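Local structure of chemotaxis operon protein (CheX) (Borrelia burgdorferi, 3HZH) at residues B[18-23]-B[150-155]; B[29-34]-B[106-111]; B[115-120]-B[127-132]. The protein probably removes the phosphoryl group from the phosphorylated response regulator CheY, as other phosphatases of the CheX family do in bacterial chemotaxis. All coordinates share one frame; numbering follows the deposited sequence.

Contact 1 (B[18-23]-B[150-155]); sequences EPFLDA and LIVPFS
The ring of Phe20 meets Val152 at its edge: methyl CG2 of Val152 lies near the ring plane, 4.1 Å from Phe20 CE2. Leu150 comes to the same ring obliquely, its CD2 at 4.3 Å from Phe20 CD2. Phe20 reaches these two residues because its CG is anti to the backbone N (chi1 178°), which sends the ring off the helix toward the strand; ring and valine then pass each other in opposite directions. Leu21 makes the tighter contact. Its CD2 is 3.5 Å from Val152 CG2 and 3.9 Å from Val152 CG1, so a single leucine methyl rests against both branches of the valine, and the two side chains cross at about a right angle. Val152 CG2 is therefore shared between Phe20 and Leu21. No hydrogen bond joins the segments, and the 182 Å² buried between them reflects purely apolar packing. The axes of helix segment 18-23 and strand segment 150-155 come no closer than 10.7 Å, and their N-to-C directions differ by 23°, a spacing bridged by side chains alone, as where a helix lies on the face of a sheet. Around this layer Phe20 also packs on Val164 and Ile166 of strand 161-168, while Phe154 continues the row against Ala24 and Leu28 of helix 17-31. Strand 149-155 itself lies between strands 38-39 and 161-168 in the antiparallel sheet.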
loop_
_atom_site.group_PDB
_atom_site.type_symbol
_atom_site.label_atom_id
_atom_site.label_comp_id
_atom_site.label_asym_id
_atom_site.label_seq_id
_atom_site.Cartn_x
_atom_site.Cartn_y
_atom_site.Cartn_z
ATOM N N GLU B 18 -12.716 1.059 -17.536
ATOM C CA GLU B 18 -12.281 -0.329 -17.498
ATOM C C GLU B 18 -11.075 -0.514 -16.583
ATOM O O GLU B 18 -11.031 -1.461 -15.804
ATOM C CB GLU B 18 -12.006 -0.836 -18.914
ATOM C CG GLU B 18 -11.607 -2.293 -18.991
ATOM C CD GLU B 18 -11.770 -2.832 -20.396
ATOM O OE1 GLU B 18 -11.467 -2.075 -21.337
ATOM O OE2 GLU B 18 -12.187 -3.999 -20.565
ATOM N N PRO B 19 -10.067 0.372 -16.679
ATOM C CA PRO B 19 -8.895 0.243 -15.805
ATOM C C PRO B 19 -9.341 0.252 -14.336
ATOM O O PRO B 19 -8.863 -0.540 -13.523
ATOM C CB PRO B 19 -8.071 1.473 -16.172
ATOM C CG PRO B 19 -8.370 1.606 -17.656
ATOM C CD PRO B 19 -9.885 1.511 -17.593
ATOM N N PHE B 20 -10.274 1.138 -14.008
ATOM C CA PHE B 20 -10.788 1.237 -12.642
ATOM C C PHE B 20 -11.470 -0.052 -12.172
ATOM O O PHE B 20 -11.161 -0.565 -11.095
ATOM C CB PHE B 20 -11.778 2.394 -12.522
ATOM C CG PHE B 20 -12.381 2.529 -11.155
ATOM C CD1 PHE B 20 -11.593 2.868 -10.060
ATOM C CD2 PHE B 20 -13.739 2.291 -10.954
ATOM C CE1 PHE B 20 -12.146 2.966 -8.786
ATOM C CE2 PHE B 20 -14.303 2.387 -9.682
ATOM C CZ PHE B 20 -13.502 2.725 -8.598
ATOM N N LEU B 21 -12.409 -0.565 -12.969
ATOM C CA LEU B 21 -13.109 -1.792 -12.614
ATOM C C LEU B 21 -12.118 -2.944 -12.462
ATOM O O LEU B 21 -12.222 -3.737 -11.523
ATOM C CB LEU B 21 -14.170 -2.144 -13.665
ATOM C CG LEU B 21 -15.377 -1.208 -13.791
ATOM C CD1 LEU B 21 -16.281 -1.671 -14.936
ATOM C CD2 LEU B 21 -16.152 -1.196 -12.482
ATOM N N ASP B 22 -11.153 -3.034 -13.372
ATOM C CA ASP B 22 -10.154 -4.096 -13.294
ATOM C C ASP B 22 -9.295 -3.979 -12.032
ATOM O O ASP B 22 -9.007 -4.975 -11.364
ATOM C CB ASP B 22 -9.224 -4.077 -14.517
ATOM C CG ASP B 22 -9.954 -4.352 -15.825
ATOM O OD1 ASP B 22 -10.894 -5.174 -15.832
ATOM O OD2 ASP B 22 -9.568 -3.765 -16.857
ATOM N N ALA B 23 -8.881 -2.760 -11.706
ATOM C CA ALA B 23 -8.045 -2.556 -10.526
ATOM C C ALA B 23 -8.793 -2.855 -9.226
ATOM O O ALA B 23 -8.272 -3.538 -8.353
ATOM C CB ALA B 23 -7.506 -1.131 -10.505
ATOM N N LEU B 150 -18.848 7.293 -10.406
ATOM C CA LEU B 150 -19.137 5.914 -10.744
ATOM C C LEU B 150 -18.977 5.108 -9.470
ATOM O O LEU B 150 -17.878 5.001 -8.931
ATOM C CB LEU B 150 -18.173 5.376 -11.808
ATOM C CG LEU B 150 -18.420 3.898 -12.161
ATOM C CD1 LEU B 150 -19.737 3.741 -12.865
ATOM C CD2 LEU B 150 -17.345 3.377 -13.073
ATOM N N ILE B 151 -20.086 4.569 -8.981
ATOM C CA ILE B 151 -20.068 3.764 -7.777
ATOM C C ILE B 151 -20.179 2.306 -8.203
ATOM O O ILE B 151 -21.021 1.958 -9.031
ATOM C CB ILE B 151 -21.255 4.078 -6.851
ATOM C CG1 ILE B 151 -21.239 5.542 -6.406
ATOM C CG2 ILE B 151 -21.188 3.167 -5.672
ATOM C CD1 ILE B 151 -21.466 6.533 -7.525
ATOM N N VAL B 152 -19.325 1.463 -7.636
ATOM C CA VAL B 152 -19.313 0.045 -7.955
ATOM C C VAL B 152 -19.316 -0.767 -6.663
ATOM O O VAL B 152 -18.328 -0.782 -5.934
ATOM C CB VAL B 152 -18.046 -0.343 -8.748
ATOM C CG1 VAL B 152 -18.107 -1.817 -9.136
ATOM C CG2 VAL B 152 -17.903 0.534 -9.980
ATOM N N PRO B 153 -20.448 -1.405 -6.339
ATOM C CA PRO B 153 -20.567 -2.220 -5.129
ATOM C C PRO B 153 -20.039 -3.644 -5.326
ATOM O O PRO B 153 -20.307 -4.285 -6.344
ATOM C CB PRO B 153 -22.063 -2.209 -4.881
ATOM C CG PRO B 153 -22.573 -2.381 -6.291
ATOM C CD PRO B 153 -21.756 -1.311 -7.014
ATOM N N PHE B 154 -19.277 -4.130 -4.356
ATOM C CA PHE B 154 -18.754 -5.489 -4.404
ATOM C C PHE B 154 -19.354 -6.210 -3.209
ATOM O O PHE B 154 -19.260 -5.730 -2.082
ATOM C CB PHE B 154 -17.229 -5.487 -4.317
ATOM C CG PHE B 154 -16.555 -5.005 -5.565
ATOM C CD1 PHE B 154 -16.334 -5.865 -6.633
ATOM C CD2 PHE B 154 -16.155 -3.680 -5.683
ATOM C CE1 PHE B 154 -15.721 -5.411 -7.801
ATOM C CE2 PHE B 154 -15.547 -3.219 -6.839
ATOM C CZ PHE B 154 -15.328 -4.083 -7.900
ATOM N N SER B 155 -19.991 -7.347 -3.457
ATOM C CA SER B 155 -20.616 -8.105 -2.382
ATOM C C SER B 155 -19.739 -9.239 -1.878
ATOM O O SER B 155 -19.177 -9.992 -2.664
ATOM C CB SER B 155 -21.955 -8.689 -2.851
ATOM O OG SER B 155 -22.866 -7.670 -3.221
#

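Contact 2 (B[29-34]-B[106-111]); sequences RDMLLV and TEVGNI
Met31, modelled as selenomethionine, carries the whole apolar contact, its long side chain reaching to Val108 and Ile111 one helical turn apart. Its terminal methyl CE lies 3.5 Å from Ile111 CD1, closer than usual for two carbons, and the two side chains meet tip to tip. The selenium SE of Met31 is 3.7 Å from the same Ile111 CD1. Val108 is met more loosely and from the flank: its CG2 stands 4.2 Å from Met31 SE, the two chains sliding past each other in opposite directions. The bend at the end of Met31 (chi3 70°) folds CE away from the extended line of the chain, so that methyl and selenium both face the isoleucine tip. Only 141 Å² is buried. The contact joins the C-terminal end of helix 17-31, where Leu32 is the first residue to leave helical geometry, to the middle of helix 97-118. Glu107 and Asn110 lie on that middle turn in the Glu-x-x-Asn spacing known from the CheC and CheX phosphatases. Among polar interactions none crosses between the segments; outside them, Glu107 OE2 forms a salt bridge with a basic side chain on the chain of another protein. Packing against that partner includes Met31 and Ile111, each on an apolar side chain, and the Ile111 side chain is about 8 Å from a bound magnesium ion.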
loop_
_atom_site.group_PDB
_atom_site.type_symbol
_atom_site.label_atom_id
_atom_site.label_comp_id
_atom_site.label_asym_id
_atom_site.label_seq_id
_atom_site.Cartn_x
_atom_site.Cartn_y
_atom_site.Cartn_z
ATOM N N ARG B 29 -9.910 -9.172 -4.776
ATOM C CA ARG B 29 -9.817 -10.621 -4.911
ATOM C C ARG B 29 -8.448 -11.156 -4.516
ATOM O O ARG B 29 -8.328 -12.268 -4.005
ATOM C CB ARG B 29 -10.111 -11.039 -6.345
ATOM C CG ARG B 29 -11.505 -10.714 -6.793
ATOM C CD ARG B 29 -11.748 -11.242 -8.179
ATOM N NE ARG B 29 -13.122 -11.008 -8.582
ATOM C CZ ARG B 29 -13.650 -11.444 -9.719
ATOM N NH1 ARG B 29 -12.923 -12.147 -10.579
ATOM N NH2 ARG B 29 -14.909 -11.153 -10.003
ATOM N N ASP B 30 -7.416 -10.359 -4.755
ATOM C CA ASP B 30 -6.060 -10.769 -4.446
ATOM C C ASP B 30 -5.727 -10.584 -2.964
ATOM O O ASP B 30 -4.950 -11.355 -2.406
ATOM C CB ASP B 30 -5.074 -9.970 -5.301
ATOM C CG ASP B 30 -3.957 -10.829 -5.862
ATOM O OD1 ASP B 30 -4.263 -11.760 -6.640
ATOM O OD2 ASP B 30 -2.779 -10.576 -5.531
HETATM N N MSE B 31 -6.315 -9.574 -2.328
HETATM C CA MSE B 31 -6.036 -9.312 -0.916
HETATM C C MSE B 31 -6.933 -10.127 0.025
HETATM O O MSE B 31 -6.438 -10.931 0.814
HETATM C CB MSE B 31 -6.170 -7.812 -0.600
HETATM C CG MSE B 31 -5.309 -6.897 -1.480
HETATM SE SE MSE B 31 -5.053 -5.197 -0.841
HETATM C CE MSE B 31 -3.953 -5.565 0.575
ATOM N N LEU B 32 -8.243 -9.901 -0.048
ATOM C CA LEU B 32 -9.199 -10.638 0.773
ATOM C C LEU B 32 -9.352 -11.968 0.091
ATOM O O LEU B 32 -9.854 -12.012 -1.023
ATOM C CB LEU B 32 -10.583 -9.998 0.739
ATOM C CG LEU B 32 -11.007 -8.690 1.375
ATOM C CD1 LEU B 32 -12.277 -8.243 0.672
ATOM C CD2 LEU B 32 -11.229 -8.861 2.876
ATOM N N LEU B 33 -8.946 -13.054 0.727
ATOM C CA LEU B 33 -9.125 -14.326 0.065
ATOM C C LEU B 33 -10.328 -15.053 0.642
ATOM O O LEU B 33 -10.204 -15.874 1.547
ATOM C CB LEU B 33 -7.859 -15.175 0.165
ATOM C CG LEU B 33 -6.617 -14.555 -0.490
ATOM C CD1 LEU B 33 -5.457 -15.525 -0.363
ATOM C CD2 LEU B 33 -6.881 -14.241 -1.959
ATOM N N VAL B 34 -11.503 -14.697 0.135
ATOM C CA VAL B 34 -12.757 -15.320 0.538
ATOM C C VAL B 34 -13.445 -15.599 -0.781
ATOM O O VAL B 34 -13.670 -14.684 -1.578
ATOM C CB VAL B 34 -13.644 -14.376 1.391
ATOM C CG1 VAL B 34 -12.957 -14.080 2.710
ATOM C CG2 VAL B 34 -13.934 -13.085 0.640
ATOM N N THR B 106 -7.106 1.735 4.641
ATOM C CA THR B 106 -6.488 2.794 3.843
ATOM C C THR B 106 -5.438 2.185 2.918
ATOM O O THR B 106 -5.244 2.664 1.805
ATOM C CB THR B 106 -5.817 3.903 4.713
ATOM O OG1 THR B 106 -4.843 3.320 5.594
ATOM C CG2 THR B 106 -6.866 4.659 5.521
ATOM N N GLU B 107 -4.767 1.124 3.363
ATOM C CA GLU B 107 -3.755 0.483 2.524
ATOM C C GLU B 107 -4.441 -0.226 1.359
ATOM O O GLU B 107 -3.884 -0.308 0.260
ATOM C CB GLU B 107 -2.908 -0.524 3.324
ATOM C CG GLU B 107 -1.911 -1.295 2.470
ATOM C CD GLU B 107 -0.702 -0.479 2.042
ATOM O OE1 GLU B 107 -0.845 0.743 1.831
ATOM O OE2 GLU B 107 0.393 -1.067 1.886
ATOM N N VAL B 108 -5.642 -0.752 1.594
ATOM C CA VAL B 108 -6.380 -1.398 0.512
ATOM C C VAL B 108 -6.674 -0.311 -0.529
ATOM O O VAL B 108 -6.534 -0.536 -1.730
ATOM C CB VAL B 108 -7.731 -2.004 0.991
ATOM C CG1 VAL B 108 -8.566 -2.430 -0.215
ATOM C CG2 VAL B 108 -7.482 -3.232 1.898
ATOM N N GLY B 109 -7.075 0.865 -0.051
ATOM C CA GLY B 109 -7.382 1.978 -0.942
ATOM C C GLY B 109 -6.158 2.385 -1.741
ATOM O O GLY B 109 -6.224 2.589 -2.958
ATOM N N ASN B 110 -5.036 2.501 -1.039
ATOM C CA ASN B 110 -3.762 2.857 -1.641
ATOM C C ASN B 110 -3.367 1.874 -2.751
ATOM O O ASN B 110 -2.859 2.275 -3.812
ATOM C CB ASN B 110 -2.674 2.872 -0.561
ATOM C CG ASN B 110 -1.293 3.089 -1.140
ATOM O OD1 ASN B 110 -0.358 2.343 -0.815
ATOM N ND2 ASN B 110 -1.142 4.105 -1.969
ATOM N N ILE B 111 -3.605 0.590 -2.515
ATOM C CA ILE B 111 -3.235 -0.411 -3.506
ATOM C C ILE B 111 -4.161 -0.383 -4.716
ATOM O O ILE B 111 -3.697 -0.515 -5.850
ATOM C CB ILE B 111 -3.165 -1.812 -2.852
ATOM C CG1 ILE B 111 -2.108 -1.770 -1.735
ATOM C CG2 ILE B 111 -2.790 -2.878 -3.893
ATOM C CD1 ILE B 111 -2.048 -3.014 -0.858
#

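Contact 3 (B[115-120]-B[127-132]); sequences NFVTTL and FDITPP
Val117 and Leu120, at the end of helix 97-118, press against Phe127 and Ile129 at the start of strand 127-135, forming a helix-loop-strand unit in which a short loop turns the chain back onto an outer strand of the sheet. The shapes interlock at two places. At the first, methyl CG2 of Ile129 enters the fork of Val117, 3.5 Å from Val117 CG1 and 3.9 Å from Val117 CG2. The CB atoms of Val117 and Phe127 approach to 3.9 Å as their side chains slide past each other. At the second, Leu120 CD1 projects over one face of the Phe127 ring, 3.9 Å from its centroid and 18° off the normal, a CH-pi contact. The same methyl stands 4.0 Å above the plane of Phe116, displaced toward that ring's rim, so it touches two aromatic rings at once. Leu120 is poorly ordered, which makes its exact fit less certain. The segments bury 250 Å² between them, and no hydrogen bond crosses. Beyond them, Ile129 packs on Ala113 and on Val58 and Leu60 of the adjacent strand, and Val117 also touches an apolar side chain on the chain of another protein. Past the helix end, Thr119 OG1 turns back to donate a 2.8 Å hydrogen bond to Phe116 O, at a C=O...donor angle of 134° and 17° from the carbonyl plane.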
loop_
_atom_site.group_PDB
_atom_site.type_symbol
_atom_site.label_atom_id
_atom_site.label_comp_id
_atom_site.label_asym_id
_atom_site.label_seq_id
_atom_site.Cartn_x
_atom_site.Cartn_y
_atom_site.Cartn_z
ATOM N N ASN B 115 -2.534 0.656 -8.317
ATOM C CA ASN B 115 -2.638 -0.246 -9.451
ATOM C C ASN B 115 -3.450 0.427 -10.547
ATOM O O ASN B 115 -3.156 0.263 -11.737
ATOM C CB ASN B 115 -3.280 -1.568 -9.025
ATOM C CG ASN B 115 -2.252 -2.650 -8.760
ATOM O OD1 ASN B 115 -2.446 -3.528 -7.916
ATOM N ND2 ASN B 115 -1.147 -2.594 -9.486
ATOM N N PHE B 116 -4.458 1.196 -10.146
ATOM C CA PHE B 116 -5.292 1.913 -11.107
ATOM C C PHE B 116 -4.469 2.921 -11.925
ATOM O O PHE B 116 -4.413 2.838 -13.155
ATOM C CB PHE B 116 -6.427 2.645 -10.385
ATOM C CG PHE B 116 -7.182 3.603 -11.265
ATOM C CD1 PHE B 116 -7.910 3.144 -12.363
ATOM C CD2 PHE B 116 -7.138 4.972 -11.011
ATOM C CE1 PHE B 116 -8.586 4.037 -13.199
ATOM C CE2 PHE B 116 -7.806 5.877 -11.838
ATOM C CZ PHE B 116 -8.535 5.406 -12.938
ATOM N N VAL B 117 -3.823 3.871 -11.255
ATOM C CA VAL B 117 -3.038 4.854 -11.991
ATOM C C VAL B 117 -1.870 4.216 -12.747
ATOM O O VAL B 117 -1.374 4.785 -13.720
ATOM C CB VAL B 117 -2.505 5.987 -11.071
ATOM C CG1 VAL B 117 -3.668 6.726 -10.447
ATOM C CG2 VAL B 117 -1.587 5.418 -10.000
ATOM N N THR B 118 -1.434 3.037 -12.312
ATOM C CA THR B 118 -0.332 2.356 -12.980
ATOM C C THR B 118 -0.758 1.820 -14.350
ATOM O O THR B 118 0.008 1.867 -15.308
ATOM C CB THR B 118 0.219 1.193 -12.118
ATOM O OG1 THR B 118 0.783 1.720 -10.910
ATOM C CG2 THR B 118 1.306 0.423 -12.874
ATOM N N THR B 119 -1.986 1.322 -14.446
ATOM C CA THR B 119 -2.473 0.793 -15.710
ATOM C C THR B 119 -2.774 1.959 -16.628
ATOM O O THR B 119 -3.332 1.795 -17.715
ATOM C CB THR B 119 -3.742 -0.050 -15.518
ATOM O OG1 THR B 119 -4.774 0.759 -14.951
ATOM C CG2 THR B 119 -3.460 -1.219 -14.590
ATOM N N LEU B 120 -2.405 3.152 -16.182
ATOM C CA LEU B 120 -2.627 4.323 -16.993
ATOM C C LEU B 120 -1.444 4.740 -17.862
ATOM O O LEU B 120 -1.575 5.710 -18.612
ATOM C CB LEU B 120 -3.150 5.482 -16.139
ATOM C CG LEU B 120 -4.635 5.297 -15.796
ATOM C CD1 LEU B 120 -5.128 6.408 -14.892
ATOM C CD2 LEU B 120 -5.442 5.279 -17.083
ATOM N N PHE B 127 -0.291 10.354 -13.842
ATOM C CA PHE B 127 -1.426 10.212 -12.948
ATOM C C PHE B 127 -0.870 9.894 -11.575
ATOM O O PHE B 127 -0.283 8.833 -11.374
ATOM C CB PHE B 127 -2.342 9.086 -13.434
ATOM C CG PHE B 127 -2.570 9.089 -14.927
ATOM C CD1 PHE B 127 -1.726 8.376 -15.776
ATOM C CD2 PHE B 127 -3.609 9.832 -15.490
ATOM C CE1 PHE B 127 -1.911 8.397 -17.166
ATOM C CE2 PHE B 127 -3.799 9.861 -16.878
ATOM C CZ PHE B 127 -2.949 9.140 -17.712
ATOM N N ASP B 128 -1.043 10.817 -10.635
ATOM C CA ASP B 128 -0.527 10.615 -9.286
ATOM C C ASP B 128 -1.645 10.383 -8.279
ATOM O O ASP B 128 -2.818 10.620 -8.572
ATOM C CB ASP B 128 0.294 11.834 -8.840
ATOM C CG ASP B 128 1.332 12.253 -9.867
ATOM O OD1 ASP B 128 2.049 11.372 -10.387
ATOM O OD2 ASP B 128 1.445 13.467 -10.140
ATOM N N ILE B 129 -1.277 9.906 -7.093
ATOM C CA ILE B 129 -2.242 9.686 -6.024
ATOM C C ILE B 129 -1.694 10.310 -4.744
ATOM O O ILE B 129 -0.510 10.601 -4.646
ATOM C CB ILE B 129 -2.522 8.176 -5.784
ATOM C CG1 ILE B 129 -1.256 7.459 -5.313
ATOM C CG2 ILE B 129 -3.027 7.529 -7.076
ATOM C CD1 ILE B 129 -1.491 5.974 -5.015
ATOM N N THR B 130 -2.556 10.521 -3.761
ATOM C CA THR B 130 -2.120 11.121 -2.506
ATOM C C THR B 130 -2.120 10.092 -1.388
ATOM O O THR B 130 -2.592 8.970 -1.566
ATOM C CB THR B 130 -3.087 12.221 -2.045
ATOM O OG1 THR B 130 -4.280 11.608 -1.538
ATOM C CG2 THR B 130 -3.460 13.137 -3.203
ATOM N N PRO B 131 -1.534 10.442 -0.233
ATOM C CA PRO B 131 -1.536 9.504 0.888
ATOM C C PRO B 131 -3.024 9.366 1.212
ATOM O O PRO B 131 -3.808 10.293 0.966
ATOM C CB PRO B 131 -0.759 10.265 1.963
ATOM C CG PRO B 131 0.235 11.059 1.111
ATOM C CD PRO B 131 -0.761 11.643 0.118
ATOM N N PRO B 132 -3.443 8.222 1.766
ATOM C CA PRO B 132 -4.863 8.049 2.068
ATOM C C PRO B 132 -5.397 8.704 3.327
ATOM O O PRO B 132 -4.652 9.044 4.246
ATOM C CB PRO B 132 -4.991 6.532 2.121
ATOM C CG PRO B 132 -3.725 6.183 2.880
ATOM C CD PRO B 132 -2.690 7.001 2.106
#

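Contacts 1 and 2 share helix 17-31, contacts 2 and 3 share helix 97-118, and contacts 1 and 3 reach the same antiparallel sheet through strands 149-155 and 127-135. Their centres lie about 13 Å (1 and 2) or about 15 Å (the other pairs) apart. Contact 1 spans most of the chain, and the other two fall within that span, contact 2 closing before contact 3 opens. Contacts 1 and 3 touch directly, Phe20 N lying 3.5 Å from Phe116 CE1; contacts 2 and 3 meet where Ile129 packs on Asn110. The two helices are thus tied to each other and to the sheet, while contacts 2 and 3 also meet the partner protein, consistent with its docking along helix 97-118.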